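Local coordinates for protein dihydroorotase (Agrobacterium tumefaciens, PDB 2OGJ) that is a probably zinc-dependent TIM-barrel esterase of the amidohydrolase family that deacetylates acetyl-(R)-mandelate in vitro, at residues M308-S313 with S369-L374; M297-W302 with E360-N365. All blocks are in the same frame, centred on the assembly; numbering follows the deposited sequence.

Overall arrangement
The two contacts are neighbours, their centres about 12 Å apart on the same side of the chain's centre, and they share a sheet: strand 348-362 of contact 2 runs antiparallel to strand 368-382 of contact 1. Ser369 O and Ala361 N, 2.8 Å apart, probably form a hydrogen bond between them, and a salt bridge joins Arg370 NH2 to Glu360 OE2 at 3.0 Å. Lys310 reaches from the helix of contact 1 into contact 2, where its CE lies 3.6 Å from Ala361 CB. Contact 2 is nearer the zinc ligand Asp291, whose side chain is about 9 Å from that of Pro300, against about 11 Å for Lys310; a bound zinc lies about 12 Å from the Pro300 side chain.

Contact 1 of 2, residues M308-S313 with S369-L374; sequences MSKLLS and SRLKRL
A helix-on-sheet contact packs the last part of helix 304-313 on the antiparallel strand pair 348-362/368-382 of this TIM-barrel amidohydrolase, with no hydrogen bond between 308-313 and 369-374. Helix 308-313 crosses strand 369-371 almost perpendicularly, at 101°, with their axes 8.8 Å apart. The chain turns a corner at Lys372 and Arg373, so the helix meets both Leu371 before the bend and Leu374 after it. Leu371 carries the largest share of the contact. With CG anti to its carbonyl carbon, it divides its two methyls along the helix: CD1 lies 3.6 Å from Ser309 CB, while CD2 reaches one turn further on, 3.6 Å from Ser313 CB. Leu374 starts away from the helix, yet its CD2 returns to within 3.5 Å of Ser309 OG. That buried hydroxyl lies beside its own backbone N and is hydrogen-bonded to Ala305 O and Phe375 N, which ties the helix to the strand just beyond the bend. Ser313 holds OG in the crowded position between its backbone N and carbonyl carbon (chi1 81°), where it donates to Lys310 O from above the carbonyl plane; its CB and OG both lie against Leu371 CD2. On the more exposed flank, Leu312 has CG anti to the backbone N and crosses Arg373 at about a right angle. The Arg373 chain bends at chi3 (81°), and Leu312 CD2 sits 4.2 Å above the centre of its guanidinium plane. Around this junction, Leu371 rests on Ala361 and Leu374 on Ala357 of strand 348-362, Leu312 touches Phe375, and Phe272 of helix 272-280 touches Ser313.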
loop_
_atom_site.group_PDB
_atom_site.type_symbol
_atom_site.label_atom_id
_atom_site.label_comp_id
_atom_site.label_asym_id
_atom_site.label_seq_id
_atom_site.Cartn_x
_atom_site.Cartn_y
_atom_site.Cartn_z
HETATM N N MSE A 308 -22.380 30.847 19.206
HETATM C CA MSE A 308 -23.069 32.016 18.655
HETATM C C MSE A 308 -22.497 33.267 19.337
HETATM O O MSE A 308 -22.371 34.310 18.717
HETATM C CB MSE A 308 -24.576 31.931 18.911
HETATM C CG MSE A 308 -25.281 30.748 18.249
HETATM SE SE MSE A 308 -26.952 30.381 18.896
HETATM C CE MSE A 308 -27.834 31.708 18.272
ATOM N N SER A 309 -22.127 33.132 20.609
ATOM C CA SER A 309 -21.564 34.232 21.389
ATOM C C SER A 309 -20.164 34.654 20.941
ATOM O O SER A 309 -19.809 35.827 21.070
ATOM C CB SER A 309 -21.527 33.870 22.880
ATOM O OG SER A 309 -22.825 33.590 23.372
ATOM N N LYS A 310 -19.371 33.707 20.435
ATOM C CA LYS A 310 -18.011 34.003 19.960
ATOM C C LYS A 310 -18.068 34.786 18.648
ATOM O O LYS A 310 -17.270 35.705 18.425
ATOM C CB LYS A 310 -17.208 32.710 19.759
ATOM C CG LYS A 310 -16.950 31.923 21.046
ATOM C CD LYS A 310 -16.131 30.674 20.772
ATOM C CE LYS A 310 -15.863 29.902 22.044
ATOM N NZ LYS A 310 -15.329 28.541 21.751
ATOM N N LEU A 311 -19.015 34.426 17.783
ATOM C CA LEU A 311 -19.170 35.115 16.511
ATOM C C LEU A 311 -19.688 36.517 16.765
ATOM O O LEU A 311 -19.252 37.473 16.137
ATOM C CB LEU A 311 -20.128 34.354 15.594
ATOM C CG LEU A 311 -19.522 33.316 14.644
ATOM C CD1 LEU A 311 -18.414 33.976 13.828
ATOM C CD2 LEU A 311 -18.993 32.111 15.425
ATOM N N LEU A 312 -20.621 36.636 17.698
ATOM C CA LEU A 312 -21.180 37.936 18.053
ATOM C C LEU A 312 -20.087 38.824 18.631
ATOM O O LEU A 312 -20.134 40.037 18.483
ATOM C CB LEU A 312 -22.288 37.789 19.104
ATOM C CG LEU A 312 -23.074 39.066 19.395
ATOM C CD1 LEU A 312 -24.026 39.314 18.241
ATOM C CD2 LEU A 312 -23.861 38.922 20.676
ATOM N N SER A 313 -19.114 38.206 19.298
ATOM C CA SER A 313 -18.017 38.932 19.921
ATOM C C SER A 313 -16.997 39.444 18.916
ATOM O O SER A 313 -16.268 40.383 19.209
ATOM C CB SER A 313 -17.312 38.046 20.950
ATOM O OG SER A 313 -16.403 37.157 20.323
ATOM N N SER A 369 -10.823 34.635 24.847
ATOM C CA SER A 369 -11.510 35.908 24.716
ATOM C C SER A 369 -12.631 35.907 25.755
ATOM O O SER A 369 -13.153 34.848 26.108
ATOM C CB SER A 369 -12.092 36.065 23.313
ATOM O OG SER A 369 -12.951 37.192 23.239
ATOM N N ARG A 370 -12.993 37.078 26.267
ATOM C CA ARG A 370 -14.063 37.151 27.263
ATOM C C ARG A 370 -15.297 37.828 26.706
ATOM O O ARG A 370 -15.339 39.049 26.567
ATOM C CB ARG A 370 -13.595 37.872 28.533
ATOM C CG ARG A 370 -12.950 39.228 28.315
ATOM C CD ARG A 370 -12.659 39.924 29.651
ATOM N NE ARG A 370 -11.723 39.183 30.501
ATOM C CZ ARG A 370 -12.052 38.165 31.296
ATOM N NH1 ARG A 370 -13.311 37.744 31.366
ATOM N NH2 ARG A 370 -11.121 37.570 32.040
ATOM N N LEU A 371 -16.295 37.007 26.391
ATOM C CA LEU A 371 -17.564 37.460 25.826
ATOM C C LEU A 371 -18.340 38.376 26.786
ATOM O O LEU A 371 -18.528 38.064 27.962
ATOM C CB LEU A 371 -18.415 36.237 25.447
ATOM C CG LEU A 371 -17.628 35.076 24.818
ATOM C CD1 LEU A 371 -18.483 33.835 24.744
ATOM C CD2 LEU A 371 -17.134 35.474 23.448
ATOM N N LYS A 372 -18.780 39.513 26.258
ATOM C CA LYS A 372 -19.518 40.511 27.025
ATOM C C LYS A 372 -21.038 40.341 26.916
ATOM O O LYS A 372 -21.798 40.958 27.664
ATOM C CB LYS A 372 -19.122 41.916 26.553
ATOM C CG LYS A 372 -17.636 42.253 26.704
ATOM C CD LYS A 372 -17.199 42.135 28.151
ATOM C CE LYS A 372 -15.809 42.700 28.363
ATOM N NZ LYS A 372 -15.370 42.521 29.782
ATOM N N ARG A 373 -21.473 39.511 25.973
ATOM C CA ARG A 373 -22.890 39.233 25.768
ATOM C C ARG A 373 -23.038 37.746 25.492
ATOM O O ARG A 373 -22.241 37.162 24.766
ATOM C CB ARG A 373 -23.430 40.055 24.606
ATOM C CG ARG A 373 -23.449 41.535 24.908
ATOM C CD ARG A 373 -23.443 42.353 23.640
ATOM N NE ARG A 373 -24.756 42.474 23.018
ATOM C CZ ARG A 373 -24.948 42.919 21.779
ATOM N NH1 ARG A 373 -23.911 43.277 21.029
ATOM N NH2 ARG A 373 -26.176 43.021 21.290
ATOM N N LEU A 374 -24.058 37.135 26.077
ATOM C CA LEU A 374 -24.258 35.710 25.907
ATOM C C LEU A 374 -25.630 35.226 25.494
ATOM O O LEU A 374 -26.642 35.542 26.125
ATOM C CB LEU A 374 -23.881 34.991 27.195
ATOM C CG LEU A 374 -22.410 35.043 27.566
ATOM C CD1 LEU A 374 -22.241 34.443 28.946
ATOM C CD2 LEU A 374 -21.583 34.301 26.522
#

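Contact 2 of 2, residues M297-W302 with E360-N365; sequences MNFPVW and EATDSN
Two aromatic side chains of the loop before helix 304-313, Phe299 and Trp302, reach toward the end of strand 348-362 in different ways. The loop follows the zinc ligand Asp291, consistent with the loop after the last barrel strand of an amidohydrolase. Phe299 has CG anti to its backbone N (chi1 170°), which carries the ring over to Thr362, and the two side chains cross at about a right angle. The far rim of the ring does the touching: CE1 lies 3.3 Å from Thr362 CG2, and CZ is also close to that methyl. Trp302 points toward the strand, CG anti to its carbonyl carbon, and presents the outer edge of its six-membered ring. CH2 comes 3.4 Å from Glu360 O, which lies near the ring plane, and CZ3 meets Ala361 CB at 4.1 Å. One face of the same indole has Pro300 O 4.2 Å above it, offset toward the rim, while Met297 O and Asn298 O lie in plane at its edge. The backbones come nearest at Pro300, whose CA is 6.0 Å from Asp363 CA. After the strand, an Asx turn follows, in which Asp363 OD2 accepts from Asn365 N at 2.8 Å, met from well above the carboxylate plane; Asp363 OD1 takes Phe272 N. Thr362 O is hydrogen-bonded to Lys310 NZ of helix 304-313. No hydrogen bond joins the two segments; they meet by van der Waals contact of ring rims with methyl and backbone atoms, and Glu360 O at the CH2 edge is probably a weak, favourable approach to the slightly positive C-H.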
loop_
_atom_site.group_PDB
_atom_site.type_symbol
_atom_site.label_atom_id
_atom_site.label_comp_id
_atom_site.label_asym_id
_atom_site.label_seq_id
_atom_site.Cartn_x
_atom_site.Cartn_y
_atom_site.Cartn_z
HETATM N N MSE A 297 -16.912 18.894 23.184
HETATM C CA MSE A 297 -17.999 19.382 24.034
HETATM C C MSE A 297 -17.565 19.911 25.387
HETATM O O MSE A 297 -17.922 21.029 25.746
HETATM C CB MSE A 297 -19.096 18.319 24.247
HETATM C CG MSE A 297 -20.252 18.835 25.130
HETATM SE SE MSE A 297 -21.656 17.757 25.259
HETATM C CE MSE A 297 -20.878 16.437 26.103
ATOM N N ASN A 298 -16.788 19.147 26.139
ATOM C CA ASN A 298 -16.422 19.647 27.449
ATOM C C ASN A 298 -15.512 20.864 27.420
ATOM O O ASN A 298 -15.777 21.852 28.103
ATOM C CB ASN A 298 -15.796 18.558 28.328
ATOM C CG ASN A 298 -15.606 19.024 29.782
ATOM O OD1 ASN A 298 -16.569 19.121 30.540
ATOM N ND2 ASN A 298 -14.367 19.331 30.161
ATOM N N PHE A 299 -14.450 20.824 26.628
ATOM C CA PHE A 299 -13.578 21.967 26.642
ATOM C C PHE A 299 -13.747 23.045 25.588
ATOM O O PHE A 299 -14.398 24.057 25.845
ATOM C CB PHE A 299 -12.102 21.566 26.680
ATOM C CG PHE A 299 -11.171 22.731 26.455
ATOM C CD1 PHE A 299 -11.290 23.885 27.217
ATOM C CD2 PHE A 299 -10.215 22.696 25.449
ATOM C CE1 PHE A 299 -10.476 24.981 26.979
ATOM C CE2 PHE A 299 -9.397 23.792 25.208
ATOM C CZ PHE A 299 -9.530 24.934 25.973
ATOM N N PRO A 300 -13.190 22.851 24.386
ATOM C CA PRO A 300 -13.359 23.940 23.412
ATOM C C PRO A 300 -14.797 24.476 23.299
ATOM O O PRO A 300 -15.159 25.502 23.871
ATOM C CB PRO A 300 -12.868 23.318 22.097
ATOM C CG PRO A 300 -12.148 22.042 22.521
ATOM C CD PRO A 300 -12.916 21.574 23.712
ATOM N N VAL A 301 -15.598 23.740 22.544
ATOM C CA VAL A 301 -16.991 24.053 22.265
ATOM C C VAL A 301 -17.870 23.631 23.416
ATOM O O VAL A 301 -17.835 22.476 23.827
ATOM C CB VAL A 301 -17.471 23.255 21.047
ATOM C CG1 VAL A 301 -18.798 23.775 20.556
ATOM C CG2 VAL A 301 -16.423 23.290 19.988
ATOM N N TRP A 302 -18.666 24.526 23.966
ATOM C CA TRP A 302 -19.518 24.034 25.034
ATOM C C TRP A 302 -20.868 23.680 24.412
ATOM O O TRP A 302 -21.395 22.588 24.602
ATOM C CB TRP A 302 -19.656 25.086 26.138
ATOM C CG TRP A 302 -18.358 25.344 26.870
ATOM C CD1 TRP A 302 -17.442 24.409 27.281
ATOM C CD2 TRP A 302 -17.877 26.604 27.342
ATOM N NE1 TRP A 302 -16.432 25.006 27.985
ATOM C CE2 TRP A 302 -16.669 26.355 28.039
ATOM C CE3 TRP A 302 -18.346 27.923 27.246
ATOM C CZ2 TRP A 302 -15.928 27.377 28.639
ATOM C CZ3 TRP A 302 -17.609 28.938 27.844
ATOM C CH2 TRP A 302 -16.411 28.655 28.532
ATOM N N GLU A 360 -15.053 34.015 29.864
ATOM C CA GLU A 360 -13.931 33.703 29.010
ATOM C C GLU A 360 -14.190 32.378 28.346
ATOM O O GLU A 360 -14.482 31.385 29.005
ATOM C CB GLU A 360 -12.626 33.617 29.799
ATOM C CG GLU A 360 -12.085 34.956 30.250
ATOM C CD GLU A 360 -10.599 34.909 30.545
ATOM O OE1 GLU A 360 -10.172 34.010 31.304
ATOM O OE2 GLU A 360 -9.862 35.773 30.018
ATOM N N ALA A 361 -14.114 32.388 27.027
ATOM C CA ALA A 361 -14.279 31.183 26.238
ATOM C C ALA A 361 -12.972 31.084 25.463
ATOM O O ALA A 361 -12.308 32.091 25.224
ATOM C CB ALA A 361 -15.446 31.335 25.292
ATOM N N THR A 362 -12.573 29.883 25.088
ATOM C CA THR A 362 -11.340 29.754 24.341
ATOM C C THR A 362 -11.629 29.001 23.061
ATOM O O THR A 362 -12.422 28.065 23.055
ATOM C CB THR A 362 -10.256 29.039 25.180
ATOM O OG1 THR A 362 -9.447 28.210 24.329
ATOM C CG2 THR A 362 -10.899 28.208 26.287
ATOM N N ASP A 363 -10.994 29.434 21.974
ATOM C CA ASP A 363 -11.175 28.825 20.651
ATOM C C ASP A 363 -10.304 27.590 20.437
ATOM O O ASP A 363 -9.638 27.100 21.359
ATOM C CB ASP A 363 -10.887 29.858 19.544
ATOM C CG ASP A 363 -9.429 30.354 19.545
ATOM O OD1 ASP A 363 -9.105 31.318 18.814
ATOM O OD2 ASP A 363 -8.595 29.780 20.272
ATOM N N SER A 364 -10.303 27.102 19.204
ATOM C CA SER A 364 -9.528 25.928 18.840
ATOM C C SER A 364 -8.033 26.220 18.783
ATOM O O SER A 364 -7.228 25.338 18.469
ATOM C CB SER A 364 -10.006 25.398 17.494
ATOM O OG SER A 364 -11.398 25.156 17.525
ATOM N N ASN A 365 -7.666 27.465 19.080
ATOM C CA ASN A 365 -6.259 27.866 19.083
ATOM C C ASN A 365 -5.731 28.234 20.457
ATOM O O ASN A 365 -4.666 28.839 20.584
ATOM C CB ASN A 365 -6.021 29.031 18.116
ATOM C CG ASN A 365 -5.813 28.557 16.700
ATOM O OD1 ASN A 365 -5.200 27.515 16.481
ATOM N ND2 ASN A 365 -6.309 29.316 15.732
#